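Local coordinates for pyruvate kinase 1 (Trypanosoma brucei brucei, PDB 4KCT) that transfers the phosphoryl group of phosphoenolpyruvate to ADP, giving pyruvate and ATP, and also has an intrinsic decarboxylase activity, at the interface of chains A and B. Sequence-based numbering; all coordinates share one arbitrary frame. Chains: chain A/B, Pyruvate kinase 1.

Contact 1: the interface of chains A and B. Residues chain A 281, 284, 287-288, 370; chain B 4, 7-8.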
# COMPACT_ATOMS: atom_id res chain seq x y z
N CYS A 281 16.77 -14.24 3.93
CA CYS A 281 17.28 -13.56 2.75
C CYS A 281 17.41 -14.50 1.53
O CYS A 281 16.87 -14.22 0.47
CB CYS A 281 18.63 -12.93 3.06
SG CYS A 281 19.40 -12.19 1.61
N SER A 284 13.90 -15.81 0.24
CA SER A 284 13.20 -14.75 -0.50
C SER A 284 13.85 -14.47 -1.85
O SER A 284 13.16 -14.29 -2.84
CB SER A 284 13.10 -13.48 0.34
OG SER A 284 12.20 -13.74 1.45
N ASN A 287 12.72 -17.24 -4.14
CA ASN A 287 11.33 -16.97 -4.51
C ASN A 287 11.26 -15.92 -5.63
O ASN A 287 10.44 -16.04 -6.56
CB ASN A 287 10.51 -16.47 -3.32
CG ASN A 287 10.31 -17.53 -2.22
OD1 ASN A 287 9.87 -17.19 -1.13
ND2 ASN A 287 10.66 -18.79 -2.49
N VAL A 288 12.00 -14.82 -5.47
CA VAL A 288 11.90 -13.71 -6.42
C VAL A 288 12.32 -14.12 -7.85
O VAL A 288 11.74 -13.65 -8.83
CB VAL A 288 12.69 -12.45 -5.94
CG1 VAL A 288 12.93 -11.49 -7.11
CG2 VAL A 288 11.92 -11.73 -4.84
N LEU A 370 8.10 -7.38 -7.82
CA LEU A 370 9.55 -7.23 -7.92
C LEU A 370 10.12 -7.67 -9.28
O LEU A 370 11.32 -7.65 -9.47
CB LEU A 370 10.24 -7.98 -6.78
CG LEU A 370 10.00 -7.31 -5.41
CD1 LEU A 370 10.41 -8.23 -4.26
CD2 LEU A 370 10.79 -5.98 -5.34
N LEU B 4 8.78 -9.59 1.57
CA LEU B 4 9.68 -10.21 0.62
C LEU B 4 10.77 -9.23 0.22
O LEU B 4 11.95 -9.59 0.16
CB LEU B 4 8.91 -10.69 -0.63
CG LEU B 4 9.68 -11.39 -1.73
CD1 LEU B 4 9.96 -12.83 -1.32
CD2 LEU B 4 8.88 -11.37 -3.05
N ASN B 7 13.19 -8.75 3.06
CA ASN B 7 14.06 -9.91 3.25
C ASN B 7 15.24 -9.94 2.28
O ASN B 7 16.32 -10.36 2.65
CB ASN B 7 13.28 -11.24 3.15
CG ASN B 7 12.36 -11.48 4.33
OD1 ASN B 7 12.40 -10.75 5.32
ND2 ASN B 7 11.56 -12.54 4.25
N ILE B 8 15.02 -9.59 1.01
CA ILE B 8 16.07 -9.74 0.05
C ILE B 8 17.17 -8.68 0.27
O ILE B 8 18.28 -8.82 -0.26
CB ILE B 8 15.57 -9.72 -1.44
CG1 ILE B 8 14.93 -8.38 -1.80
CG2 ILE B 8 14.61 -10.89 -1.71
CD1 ILE B 8 14.59 -8.28 -3.30

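Contact 2: the interface of chains A and B. Residues chain A 10-12, 353; chain B 246, 270, 277-278.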
# COMPACT_ATOMS: atom_id res chain seq x y z
N LEU A 10 -6.72 -15.67 12.41
CA LEU A 10 -6.46 -17.12 12.25
C LEU A 10 -7.33 -17.91 13.21
O LEU A 10 -7.61 -17.45 14.30
CB LEU A 10 -5.00 -17.43 12.54
CG LEU A 10 -3.97 -16.89 11.55
CD1 LEU A 10 -2.57 -17.02 12.17
CD2 LEU A 10 -4.07 -17.65 10.24
N SER A 11 -7.80 -19.10 12.80
CA SER A 11 -8.43 -20.05 13.76
C SER A 11 -7.77 -21.43 13.73
O SER A 11 -7.64 -22.02 12.67
CB SER A 11 -9.94 -20.19 13.47
OG SER A 11 -10.54 -21.15 14.34
N ILE A 12 -7.41 -21.96 14.90
CA ILE A 12 -6.98 -23.37 15.00
C ILE A 12 -8.12 -24.36 14.76
O ILE A 12 -7.91 -25.57 14.73
CB ILE A 12 -6.35 -23.68 16.40
CG1 ILE A 12 -7.40 -23.51 17.52
CG2 ILE A 12 -5.12 -22.82 16.63
CD1 ILE A 12 -7.28 -24.50 18.68
N GLU A 353 -0.36 -27.17 8.07
CA GLU A 353 -0.84 -26.10 8.95
C GLU A 353 -0.26 -24.74 8.52
O GLU A 353 -0.98 -23.75 8.47
CB GLU A 353 -0.47 -26.36 10.42
CG GLU A 353 -1.26 -27.46 11.08
CD GLU A 353 -2.70 -27.09 11.36
OE1 GLU A 353 -3.49 -28.00 11.64
OE2 GLU A 353 -3.02 -25.88 11.42
N VAL B 246 -7.65 -21.03 24.20
CA VAL B 246 -7.48 -20.47 22.86
C VAL B 246 -8.81 -19.91 22.33
O VAL B 246 -8.87 -18.81 21.78
CB VAL B 246 -6.90 -21.51 21.88
CG1 VAL B 246 -6.93 -20.97 20.45
CG2 VAL B 246 -5.47 -21.86 22.28
N ILE B 270 -3.76 -29.56 22.32
CA ILE B 270 -4.16 -29.50 20.90
C ILE B 270 -3.08 -30.16 20.07
O ILE B 270 -2.00 -30.43 20.58
CB ILE B 270 -4.41 -28.03 20.43
CG1 ILE B 270 -3.08 -27.25 20.35
CG2 ILE B 270 -5.34 -27.32 21.42
CD1 ILE B 270 -3.24 -25.84 19.80
N VAL B 277 0.08 -21.90 14.80
CA VAL B 277 -1.03 -21.02 14.45
C VAL B 277 -1.58 -20.28 15.67
O VAL B 277 -1.83 -19.09 15.60
CB VAL B 277 -2.17 -21.82 13.79
CG1 VAL B 277 -3.37 -20.92 13.53
CG2 VAL B 277 -1.67 -22.46 12.50
N ALA B 278 -1.80 -21.00 16.77
CA ALA B 278 -2.19 -20.38 18.02
C ALA B 278 -1.21 -19.31 18.44
O ALA B 278 -1.61 -18.26 18.88
CB ALA B 278 -2.32 -21.43 19.12

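Contact 1: the interface of chains A and B
A:Ser284 and B:Asn7 make a hydrogen-bonded pair where helix 3-8 of chain B packs on helix 275-289 of chain A. Asparagine brings an amide N-H to the serine hydroxyl: ND2 of B:Asn7 donates to OG of A:Ser284 across 3.1 Å, with an angle of 156° at the hydrogen. The oxygen lies practically in the amide plane, which favours a good bond. Serine suits this place because its slim side chain lets the short helix of chain B come close. Its CB is met from two further sides, by CD1 of B:Leu4 at 3.6 Å and by the branch methyl CG2 of B:Ile8 at 3.6 Å. In A:Ser284, OG stands beside its own backbone nitrogen (chi1 -68°), a setting that turns the hydroxyl to the amide of B:Asn7.

One turn further along the helix of chain A the contact becomes oily. The CD2 methyl of B:Leu4 meets CG2 of A:Val288 at 3.5 Å, the two side chains crossing at a slant. The same CD2 lies 3.7 Å from CD1 of A:Leu370, whose side chain runs past that of B:Leu4 in the opposite sense. B:Leu4 can serve both helix and loop because its CG extends away from the backbone nitrogen (chi1 -179°) and the fork then spreads one methyl to A:Ser284 and the other to A:Val288 and A:Leu370.

At the margin, CB of A:Cys281 sits 3.5 Å from the backbone oxygen O of B:Asn7, and A:Asn287 borders the leucine fork. The site thus seats the N-terminal helix of one subunit on the partner, probably helping to hold together the two-fold pair of subunits.

Contact 2: the interface of chains A and B
A:Ile12 enters a shallow hydrophobic seat on chain B formed by B:Val277, B:Ala278, B:Val246 and B:Ile270. Isoleucine suits the place because it forks at CB and can serve two surfaces at once; chi1 of 64° aims CG2 at the helix and CG1 at the valine B:Val246. On the short branch, CG2 of A:Ile12 points to the start of helix 275-289, where it lies 3.8 Å from the backbone nitrogen N of B:Ala278 and 4.0 Å from CG1 of B:Val277. Alanine is fitting there, since its single methyl lets the isoleucine settle close to the helix backbone. The long branch sets out through CG1 of A:Ile12, which touches CG1 of B:Val246 at 3.9 Å as the two side chains reach toward each other tip to tip. Its end, CD1, stays 4.0 Å from CG1 of B:Val246 and faces CG2 of B:Ile270 more loosely at 4.4 Å.

B:Val277 makes further contacts, and its own fork at CB suits it to two neighbours. Its CG1 also meets CB of A:Leu10 at 4.0 Å, while its CG2 lies 3.8 Å from the carboxylate oxygen OE2 of A:Glu353. That glutamate bends at its second torsion (chi2 -72°) and crosses the valine at about a right angle, its aliphatic stem bringing the carboxylate up to the methyl.

In the fold, the loop after helix 3-8 of chain A lies over the barrel domain of chain B. It touches the first turn of helix 275-289, the end of helix 243-247 and the loop following helix 263-269, while A:Glu353 belongs to helix 340-356 of its own chain.

About 27 Å separates the centres of contact 1 and contact 2, yet both draw on the same two pieces of the protein: the N-terminal segment and helix 275-289. In contact 1 chain B gives helix 3-8 to the middle and later turns of the chain A helix; in contact 2 the roles reverse, and chain A lays residues 10-12 on the first turn of the chain B helix. Two-fold symmetry repeats each, so either subunit engages its partner along both ends of that helix. Such reciprocal N-terminal packing probably helps stabilise this dimer within the pyruvate kinase tetramer.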